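Local coordinates for hypothetical protein yqeU (PDB 1VHK) that probably methylates the N3 position of a specific uridine in 16S ribosomal RNA, with S-adenosyl-L-methionine as the methyl donor, at residues F169-A175 with S199-F205; K101-A107 with L241-S245; Q4-I8 with E27-I31. One frame throughout, in Å; residues are numbered along the deposited sequence.

Contact 1 (F169-A175 with S199-F205); sequences FDKCVVA and SSLLIVF
Lys171 to Val174 pair with Leu201 to Val204 as neighbouring parallel strands in the central sheet of the SPOUT methyltransferase domain. Helix 187-193 lies between the two strands in sequence and covers one side of the pair through Ile191, making a beta-alpha-beta crossover. The strand segments run 21° apart in direction.

The backbone bonds alternate as parallel pairing requires. Lys171 N donates to Ser200 O, Lys171 O accepts from Leu202 N at 2.9 Å in an almost straight bond, and Val173 N and O then take Leu202 O and Val204 N, before Ala175 N closes the series on Val204 O. The other edge of strand 171-175 bonds to Val225 and Cys227, and strand 200-205 begins alongside Lys82, so both strands are interior.

Side chains lock the entry to the pair with two reciprocal bonds. Asp170 N gives its hydrogen to Ser200 OG at 2.8 Å, while Ser200 N donates to Asp170 OD1 at 2.9 Å, on the anti side and 33° out of the carboxylate plane. Ser200 OG can reach Asp170 because chi1 (80°) sets it between the backbone N and the carbonyl carbon.

Apolar contacts divide between the two faces of the sheet. Toward helices 187-193 and 239-253, Val173 CG2 lies alongside Ile203 CG2, the two side chains pointing the same way, and Val173 CG1 meets Leu201 CD1 at 3.5 Å. On the other face Cys172 SG touches Leu202 CD2 at 3.8 Å and also reaches Val204 CG1. The Phe169 ring, edge-to-face with Tyr84, takes Ser200 OG at its edge, in plane, and over one face a CH-pi contact from Leu202 CB, 3.9 Å from the ring centroid.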
loop_
_atom_site.group_PDB
_atom_site.type_symbol
_atom_site.label_atom_id
_atom_site.label_comp_id
_atom_site.label_asym_id
_atom_site.label_seq_id
_atom_site.Cartn_x
_atom_site.Cartn_y
_atom_site.Cartn_z
ATOM N N PHE A 169 7.803 22.130 5.678
ATOM C CA PHE A 169 8.100 20.806 6.199
ATOM C C PHE A 169 9.520 20.641 6.708
ATOM O O PHE A 169 10.463 21.114 6.102
ATOM C CB PHE A 169 7.840 19.738 5.126
ATOM C CG PHE A 169 6.553 19.915 4.379
ATOM C CD1 PHE A 169 6.515 20.627 3.195
ATOM C CD2 PHE A 169 5.383 19.349 4.850
ATOM C CE1 PHE A 169 5.334 20.768 2.493
ATOM C CE2 PHE A 169 4.205 19.497 4.171
ATOM C CZ PHE A 169 4.186 20.182 2.978
ATOM N N ASP A 170 9.664 19.729 7.669
ATOM C CA ASP A 170 10.988 19.319 8.126
ATOM C C ASP A 170 11.855 18.786 7.011
ATOM O O ASP A 170 13.038 19.179 6.953
ATOM C CB ASP A 170 10.819 18.310 9.275
ATOM C CG ASP A 170 10.058 18.981 10.416
ATOM O OD1 ASP A 170 9.283 18.335 11.137
ATOM O OD2 ASP A 170 10.273 20.212 10.565
ATOM N N LYS A 171 11.413 17.921 6.111
ATOM C CA LYS A 171 12.244 17.420 5.029
ATOM C C LYS A 171 11.428 17.206 3.754
ATOM O O LYS A 171 10.220 16.990 3.772
ATOM C CB LYS A 171 12.928 16.105 5.358
ATOM C CG LYS A 171 14.116 16.116 6.278
ATOM C CD LYS A 171 15.426 16.062 5.503
ATOM C CE LYS A 171 16.620 16.165 6.436
ATOM N NZ LYS A 171 16.679 17.488 7.126
ATOM N N CYS A 172 12.116 17.131 2.621
ATOM C CA CYS A 172 11.462 16.880 1.370
ATOM C C CYS A 172 12.232 15.898 0.509
ATOM O O CYS A 172 13.356 16.189 0.135
ATOM C CB CYS A 172 11.261 18.172 0.542
ATOM S SG CYS A 172 10.601 17.739 -1.136
ATOM N N VAL A 173 11.625 14.761 0.165
ATOM C CA VAL A 173 12.296 13.846 -0.739
ATOM C C VAL A 173 11.602 13.961 -2.105
ATOM O O VAL A 173 10.413 14.244 -2.203
ATOM C CB VAL A 173 12.421 12.406 -0.291
ATOM C CG1 VAL A 173 12.476 12.215 1.221
ATOM C CG2 VAL A 173 11.406 11.461 -0.911
ATOM N N VAL A 174 12.410 13.847 -3.142
ATOM C CA VAL A 174 11.941 13.821 -4.512
ATOM C C VAL A 174 12.222 12.426 -5.092
ATOM O O VAL A 174 13.354 11.962 -5.144
ATOM C CB VAL A 174 12.566 14.914 -5.378
ATOM C CG1 VAL A 174 11.989 14.890 -6.798
ATOM C CG2 VAL A 174 12.341 16.290 -4.757
ATOM N N ALA A 175 11.144 11.727 -5.407
ATOM C CA ALA A 175 11.235 10.355 -5.930
ATOM C C ALA A 175 11.632 10.459 -7.400
ATOM O O ALA A 175 10.867 10.973 -8.205
ATOM C CB ALA A 175 9.943 9.609 -5.736
ATOM N N SER A 199 7.578 14.616 13.236
ATOM C CA SER A 199 8.117 15.482 12.203
ATOM C C SER A 199 7.389 15.322 10.878
ATOM O O SER A 199 6.718 14.328 10.651
ATOM C CB SER A 199 9.603 15.188 12.007
ATOM O OG SER A 199 9.760 13.785 11.932
ATOM N N SER A 200 7.586 16.272 9.953
ATOM C CA SER A 200 6.899 16.262 8.701
ATOM C C SER A 200 7.758 15.925 7.504
ATOM O O SER A 200 8.862 16.450 7.343
ATOM C CB SER A 200 6.194 17.612 8.468
ATOM O OG SER A 200 7.122 18.590 8.007
ATOM N N LEU A 201 7.182 15.128 6.578
ATOM C CA LEU A 201 7.941 14.780 5.376
ATOM C C LEU A 201 7.107 14.950 4.110
ATOM O O LEU A 201 5.952 14.543 4.039
ATOM C CB LEU A 201 8.484 13.368 5.498
ATOM C CG LEU A 201 9.063 12.733 4.231
ATOM C CD1 LEU A 201 10.427 13.340 3.880
ATOM C CD2 LEU A 201 9.138 11.219 4.372
ATOM N N LEU A 202 7.641 15.699 3.153
ATOM C CA LEU A 202 7.043 15.928 1.861
ATOM C C LEU A 202 7.759 15.050 0.824
ATOM O O LEU A 202 8.975 14.976 0.860
ATOM C CB LEU A 202 7.163 17.388 1.399
ATOM C CG LEU A 202 6.616 17.614 -0.031
ATOM C CD1 LEU A 202 5.106 17.419 -0.026
ATOM C CD2 LEU A 202 7.004 18.969 -0.561
ATOM N N ILE A 203 6.984 14.332 0.025
ATOM C CA ILE A 203 7.534 13.442 -0.999
ATOM C C ILE A 203 6.859 13.775 -2.326
ATOM O O ILE A 203 5.618 13.748 -2.374
ATOM C CB ILE A 203 7.299 11.947 -0.715
ATOM C CG1 ILE A 203 7.662 11.528 0.702
ATOM C CG2 ILE A 203 8.102 11.099 -1.709
ATOM C CD1 ILE A 203 7.447 10.071 1.025
ATOM N N VAL A 204 7.604 14.259 -3.325
ATOM C CA VAL A 204 6.898 14.608 -4.574
ATOM C C VAL A 204 7.182 13.596 -5.644
ATOM O O VAL A 204 8.302 13.113 -5.810
ATOM C CB VAL A 204 7.138 16.044 -5.007
ATOM C CG1 VAL A 204 7.922 16.834 -3.965
ATOM C CG2 VAL A 204 7.773 16.177 -6.382
ATOM N N PHE A 205 6.138 13.217 -6.391
ATOM C CA PHE A 205 6.279 12.253 -7.486
ATOM C C PHE A 205 5.918 12.891 -8.820
ATOM O O PHE A 205 5.026 13.754 -8.857
ATOM C CB PHE A 205 5.287 11.082 -7.226
ATOM C CG PHE A 205 5.482 10.465 -5.873
ATOM C CD1 PHE A 205 4.835 10.976 -4.774
ATOM C CD2 PHE A 205 6.329 9.382 -5.722
ATOM C CE1 PHE A 205 5.058 10.452 -3.521
ATOM C CE2 PHE A 205 6.532 8.825 -4.473
ATOM C CZ PHE A 205 5.872 9.347 -3.377
#

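Contact 2 (K101-A107 with L241-S245); sequences KGTELGA and LYALS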
loop_
_atom_site.group_PDB
_atom_site.type_symbol
_atom_site.label_atom_id
_atom_site.label_comp_id
_atom_site.label_asym_id
_atom_site.label_seq_id
_atom_site.Cartn_x
_atom_site.Cartn_y
_atom_site.Cartn_z
ATOM N N LYS A 101 -5.265 4.065 -1.487
ATOM C CA LYS A 101 -4.255 3.178 -0.869
ATOM C C LYS A 101 -3.388 3.978 0.074
ATOM O O LYS A 101 -3.184 3.578 1.236
ATOM C CB LYS A 101 -3.541 2.358 -1.906
ATOM C CG LYS A 101 -4.457 1.969 -3.053
ATOM C CD LYS A 101 -4.919 0.556 -3.017
ATOM C CE LYS A 101 -6.365 0.384 -3.458
ATOM N NZ LYS A 101 -7.201 -0.027 -2.274
ATOM N N GLY A 102 -3.031 5.212 -0.353
ATOM C CA GLY A 102 -2.310 6.139 0.413
ATOM C C GLY A 102 -2.874 6.313 1.812
ATOM O O GLY A 102 -2.101 6.470 2.774
ATOM N N THR A 103 -4.194 6.489 1.946
ATOM C CA THR A 103 -4.781 6.596 3.278
ATOM C C THR A 103 -4.616 5.251 4.003
ATOM O O THR A 103 -4.126 5.226 5.149
ATOM C CB THR A 103 -6.263 7.037 3.249
ATOM O OG1 THR A 103 -6.374 8.265 2.504
ATOM C CG2 THR A 103 -6.816 7.291 4.650
ATOM N N GLU A 104 -4.959 4.136 3.347
ATOM C CA GLU A 104 -4.791 2.833 4.010
ATOM C C GLU A 104 -3.348 2.797 4.583
ATOM O O GLU A 104 -3.184 2.546 5.762
ATOM C CB GLU A 104 -5.010 1.616 3.159
ATOM C CG GLU A 104 -6.131 1.503 2.184
ATOM C CD GLU A 104 -6.212 0.263 1.317
ATOM O OE1 GLU A 104 -5.864 -0.858 1.740
ATOM O OE2 GLU A 104 -6.673 0.356 0.141
ATOM N N LEU A 105 -2.320 3.148 3.798
ATOM C CA LEU A 105 -0.973 3.142 4.238
ATOM C C LEU A 105 -0.483 4.217 5.180
ATOM O O LEU A 105 0.745 4.276 5.435
ATOM C CB LEU A 105 -0.000 2.993 3.044
ATOM C CG LEU A 105 -0.214 1.680 2.280
ATOM C CD1 LEU A 105 0.304 1.796 0.861
ATOM C CD2 LEU A 105 0.409 0.496 3.017
ATOM N N GLY A 106 -1.306 5.084 5.741
ATOM C CA GLY A 106 -0.891 6.072 6.684
ATOM C C GLY A 106 -0.575 7.455 6.239
ATOM O O GLY A 106 -0.176 8.280 7.098
ATOM N N ALA A 107 -0.655 7.815 4.980
ATOM C CA ALA A 107 -0.350 9.163 4.507
ATOM C C ALA A 107 -1.089 10.213 5.317
ATOM O O ALA A 107 -2.261 10.039 5.654
ATOM C CB ALA A 107 -0.784 9.282 3.036
ATOM N N LEU A 241 3.046 4.286 -2.822
ATOM C CA LEU A 241 2.618 3.131 -2.045
ATOM C C LEU A 241 3.836 2.426 -1.429
ATOM O O LEU A 241 3.875 2.229 -0.223
ATOM C CB LEU A 241 1.858 2.173 -2.954
ATOM C CG LEU A 241 0.346 2.353 -3.039
ATOM C CD1 LEU A 241 -0.102 3.814 -2.879
ATOM C CD2 LEU A 241 -0.137 1.780 -4.359
ATOM N N TYR A 242 4.835 2.190 -2.270
ATOM C CA TYR A 242 6.130 1.694 -1.818
ATOM C C TYR A 242 6.683 2.597 -0.712
ATOM O O TYR A 242 7.087 2.170 0.380
ATOM C CB TYR A 242 7.084 1.735 -3.024
ATOM C CG TYR A 242 8.495 1.307 -2.761
ATOM C CD1 TYR A 242 8.914 0.049 -3.184
ATOM C CD2 TYR A 242 9.420 2.130 -2.110
ATOM C CE1 TYR A 242 10.208 -0.387 -2.962
ATOM C CE2 TYR A 242 10.708 1.700 -1.870
ATOM C CZ TYR A 242 11.101 0.446 -2.304
ATOM O OH TYR A 242 12.384 -0.011 -2.090
ATOM N N ALA A 243 6.751 3.906 -1.040
ATOM C CA ALA A 243 7.241 4.860 -0.061
ATOM C C ALA A 243 6.501 4.800 1.263
ATOM O O ALA A 243 7.152 4.852 2.309
ATOM C CB ALA A 243 7.190 6.292 -0.599
ATOM N N LEU A 244 5.164 4.740 1.292
ATOM C CA LEU A 244 4.503 4.789 2.600
ATOM C C LEU A 244 4.773 3.459 3.332
ATOM O O LEU A 244 4.918 3.455 4.542
ATOM C CB LEU A 244 3.055 5.053 2.567
ATOM C CG LEU A 244 2.325 6.349 2.547
ATOM C CD1 LEU A 244 3.141 7.521 3.023
ATOM C CD2 LEU A 244 1.652 6.605 1.191
ATOM N N SER A 245 4.742 2.373 2.577
ATOM C CA SER A 245 4.957 1.053 3.101
ATOM C C SER A 245 6.351 0.912 3.684
ATOM O O SER A 245 6.461 0.436 4.821
ATOM C CB SER A 245 4.703 -0.029 2.025
ATOM O OG SER A 245 3.346 0.075 1.586
#
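Leu105 and Leu244 meet through their stems, Leu105 CB lying 3.7 Å from Leu244 CB, and most of the other touches involve one of these two leucines. With CG anti to the carbonyl carbon (chi1 -61°), both methyls of Leu105 lie against Ser245 OG, CD2 the nearer at 3.3 Å, and CD1 also packs on Leu241 CG at 3.9 Å. Leu244 sends its own branch the other way, CD2 standing 4.1 Å from both Ala107 CB and Gly102 CA. Leu241 CD1 completes the first shell against Lys101 CB, so the contact across the segments is apolar packing. Replacing Leu244 by an alanine would probably open a gap between helix 239-253 and the Gly102 CA and Ala107 CB atoms, and leave Val83 and Ile85 of strand 82-88 without the methyls they now pack against.

The second shell fixes these groups. Ser245 OG donates to Leu241 O at 2.9 Å from above the carbonyl plane, 42° out of it; the hydroxyl thus has an acceptor within its own helix while the Leu105 methyls lie against it. The same oxygen also accepts from Ser245 N. On the other side, a Schellman motif turns the chain: Ala107 N bonds to Gly102 O at 3.0 Å and Gly106 N to Thr103 O at 2.9 Å, with Gly106 at positive phi, and this turn brings Ala107 round to Leu244. Arg147 holds the exit too, bonding to Thr103 O and Ala107 O.

Farther out lies the second subunit. Lys101 and Glu104, salt-bridged to each other, pair with Glu237 and Arg235 of that subunit, and its Tyr242 packs on Leu105. The arrangement is that of a SPOUT domain at its dimer interface: a Schellman-capped helix end set against the domain's C-terminal helix 239-253.

Contact 3 (Q4-I8 with E27-I31); sequences QRYFI and EVHHI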
loop_
_atom_site.group_PDB
_atom_site.type_symbol
_atom_site.label_atom_id
_atom_site.label_comp_id
_atom_site.label_asym_id
_atom_site.label_seq_id
_atom_site.Cartn_x
_atom_site.Cartn_y
_atom_site.Cartn_z
ATOM N N GLN A 4 -18.963 -0.115 9.990
ATOM C CA GLN A 4 -18.442 -0.355 11.315
ATOM C C GLN A 4 -17.734 0.834 11.921
ATOM O O GLN A 4 -17.926 1.075 13.119
ATOM C CB GLN A 4 -17.529 -1.599 11.388
ATOM C CG GLN A 4 -17.823 -2.432 12.599
ATOM C CD GLN A 4 -16.910 -3.572 12.932
ATOM O OE1 GLN A 4 -16.789 -4.570 12.193
ATOM N NE2 GLN A 4 -16.248 -3.482 14.106
ATOM N N ARG A 5 -16.953 1.618 11.190
ATOM C CA ARG A 5 -16.209 2.725 11.774
ATOM C C ARG A 5 -16.627 4.092 11.250
ATOM O O ARG A 5 -16.697 4.321 10.051
ATOM C CB ARG A 5 -14.691 2.537 11.616
ATOM C CG ARG A 5 -13.874 3.692 12.211
ATOM C CD ARG A 5 -12.490 3.778 11.536
ATOM N NE ARG A 5 -11.530 4.450 12.446
ATOM C CZ ARG A 5 -11.199 3.829 13.589
ATOM N NH1 ARG A 5 -11.719 2.635 13.822
ATOM N NH2 ARG A 5 -10.405 4.358 14.473
ATOM N N TYR A 6 -16.911 4.995 12.206
ATOM C CA TYR A 6 -17.335 6.338 11.978
ATOM C C TYR A 6 -16.542 7.452 12.664
ATOM O O TYR A 6 -16.212 7.418 13.850
ATOM C CB TYR A 6 -18.810 6.534 12.474
ATOM C CG TYR A 6 -19.738 5.603 11.718
ATOM C CD1 TYR A 6 -20.098 4.378 12.254
ATOM C CD2 TYR A 6 -20.177 5.940 10.439
ATOM C CE1 TYR A 6 -20.908 3.510 11.545
ATOM C CE2 TYR A 6 -20.996 5.081 9.734
ATOM C CZ TYR A 6 -21.367 3.880 10.295
ATOM O OH TYR A 6 -22.190 3.022 9.592
ATOM N N PHE A 7 -16.383 8.527 11.895
ATOM C CA PHE A 7 -15.760 9.755 12.332
ATOM C C PHE A 7 -16.815 10.758 12.793
ATOM O O PHE A 7 -17.650 11.218 12.019
ATOM C CB PHE A 7 -14.944 10.355 11.184
ATOM C CG PHE A 7 -13.709 9.519 10.952
ATOM C CD1 PHE A 7 -12.679 9.563 11.888
ATOM C CD2 PHE A 7 -13.600 8.686 9.865
ATOM C CE1 PHE A 7 -11.546 8.800 11.723
ATOM C CE2 PHE A 7 -12.461 7.926 9.689
ATOM C CZ PHE A 7 -11.430 7.994 10.611
ATOM N N ILE A 8 -16.847 10.991 14.075
ATOM C CA ILE A 8 -17.756 11.867 14.793
ATOM C C ILE A 8 -17.244 13.293 14.897
ATOM O O ILE A 8 -16.067 13.552 15.150
ATOM C CB ILE A 8 -17.914 11.282 16.228
ATOM C CG1 ILE A 8 -18.272 9.802 16.143
ATOM C CG2 ILE A 8 -18.917 12.052 17.035
ATOM C CD1 ILE A 8 -19.464 9.470 15.295
ATOM N N GLU A 27 -23.901 10.178 8.282
ATOM C CA GLU A 27 -23.705 8.972 9.029
ATOM C C GLU A 27 -24.976 8.318 9.529
ATOM O O GLU A 27 -25.043 7.084 9.547
ATOM C CB GLU A 27 -22.759 9.228 10.214
ATOM C CG GLU A 27 -21.293 9.126 9.886
ATOM C CD GLU A 27 -20.672 10.390 9.333
ATOM O OE1 GLU A 27 -19.824 10.271 8.419
ATOM O OE2 GLU A 27 -21.010 11.494 9.817
ATOM N N VAL A 28 -25.976 9.092 9.957
ATOM C CA VAL A 28 -27.221 8.465 10.416
ATOM C C VAL A 28 -27.787 7.617 9.279
ATOM O O VAL A 28 -27.995 6.418 9.459
ATOM C CB VAL A 28 -28.263 9.379 11.021
ATOM C CG1 VAL A 28 -27.705 10.735 11.441
ATOM C CG2 VAL A 28 -29.491 9.565 10.153
ATOM N N HIS A 29 -27.925 8.203 8.097
ATOM C CA HIS A 29 -28.420 7.502 6.929
ATOM C C HIS A 29 -27.655 6.212 6.663
ATOM O O HIS A 29 -28.241 5.202 6.261
ATOM C CB HIS A 29 -28.365 8.386 5.668
ATOM C CG HIS A 29 -28.638 7.581 4.424
ATOM N ND1 HIS A 29 -29.899 7.114 4.118
ATOM C CD2 HIS A 29 -27.820 7.109 3.462
ATOM C CE1 HIS A 29 -29.855 6.430 2.983
ATOM N NE2 HIS A 29 -28.606 6.398 2.573
ATOM N N HIS A 30 -26.331 6.267 6.775
ATOM C CA HIS A 30 -25.517 5.076 6.590
ATOM C C HIS A 30 -25.812 4.080 7.714
ATOM O O HIS A 30 -25.975 2.886 7.459
ATOM C CB HIS A 30 -24.032 5.415 6.548
ATOM C CG HIS A 30 -23.172 4.231 6.204
ATOM N ND1 HIS A 30 -22.570 3.446 7.173
ATOM C CD2 HIS A 30 -22.842 3.683 5.016
ATOM C CE1 HIS A 30 -21.890 2.480 6.587
ATOM N NE2 HIS A 30 -22.040 2.596 5.284
ATOM N N ILE A 31 -25.919 4.576 8.953
ATOM C CA ILE A 31 -26.234 3.695 10.066
ATOM C C ILE A 31 -27.625 3.083 9.898
ATOM O O ILE A 31 -27.769 1.862 9.797
ATOM C CB ILE A 31 -26.140 4.388 11.427
ATOM C CG1 ILE A 31 -24.703 4.874 11.680
ATOM C CG2 ILE A 31 -26.570 3.453 12.553
ATOM C CD1 ILE A 31 -24.613 6.003 12.682
HETATM O O HOH W 1 -17.341 8.690 9.316
#
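Tyr6, on an edge strand of the five-stranded mixed sheet in the N-terminal, PUA-containing part of the chain, reaches across to Glu27, His30 and Ile31 of helix 26-35. The strand and helix segments run nearly antiparallel, at 167°, with their axes 10.5 Å apart, a spacing bridged mainly by the tyrosine side chain.

Its hydroxyl supplies the polar link: Tyr6 OH and His30 ND1 are hydrogen-bonded at 2.5 Å, and either could be the donor. His30 ND1 sits at the edge of the tyrosine ring, in its plane, and the rings meet rim to rim, neither over the other's face, with planes 65° apart. The imidazole is delivered there by a first torsion that sets CG anti to the backbone N (chi1 -174°). Apolar atoms fill in beside this bond. Ile31 CG1 makes an off-centre CH-pi contact, 4.2 Å from the Tyr6 ring centroid, and touches Tyr6 CZ at 3.7 Å. Glu27 runs alongside the tyrosine but heads the opposite way, Glu27 CG lying 3.4 Å from Tyr6 CD2.

A water gives a second link: it accepts from Phe7 N at 2.8 Å and donates to Glu27 OE1 at 3.1 Å. That carboxylate oxygen also forms a salt bridge with Lys139.

Strand 5-7 bonds through its backbone to Ile44 and Cys46 of strand 42-46. Helix 131-144 of the methyltransferase domain also meets strand 5-7: it supplies Lys139 as well as Ala142 and Glu143, which pack on Phe7, so the contact borders the junction between the two domains.

Overall arrangement
Contacts 1 and 2 belong to one methyltransferase domain, their centres 14 Å apart, and they touch directly: Ile203 CD1 packs on Ala243 CB at 4.1 Å, bringing helix 239-253 onto the sheet. In sequence, both strands of contact 1 fall between the two segments of contact 2. Contact 3 stands apart, its centre 24 Å from that of contact 2 and 33 Å from that of contact 1; the nearest atoms are about 8 Å and 19 Å away. Helix 131-144 bridges the first gap, touching Thr103 and Phe7. SPOUT enzymes typically hold S-adenosyl-L-methionine in a C-terminal knot, consistent with a site nearer contacts 1 and 2.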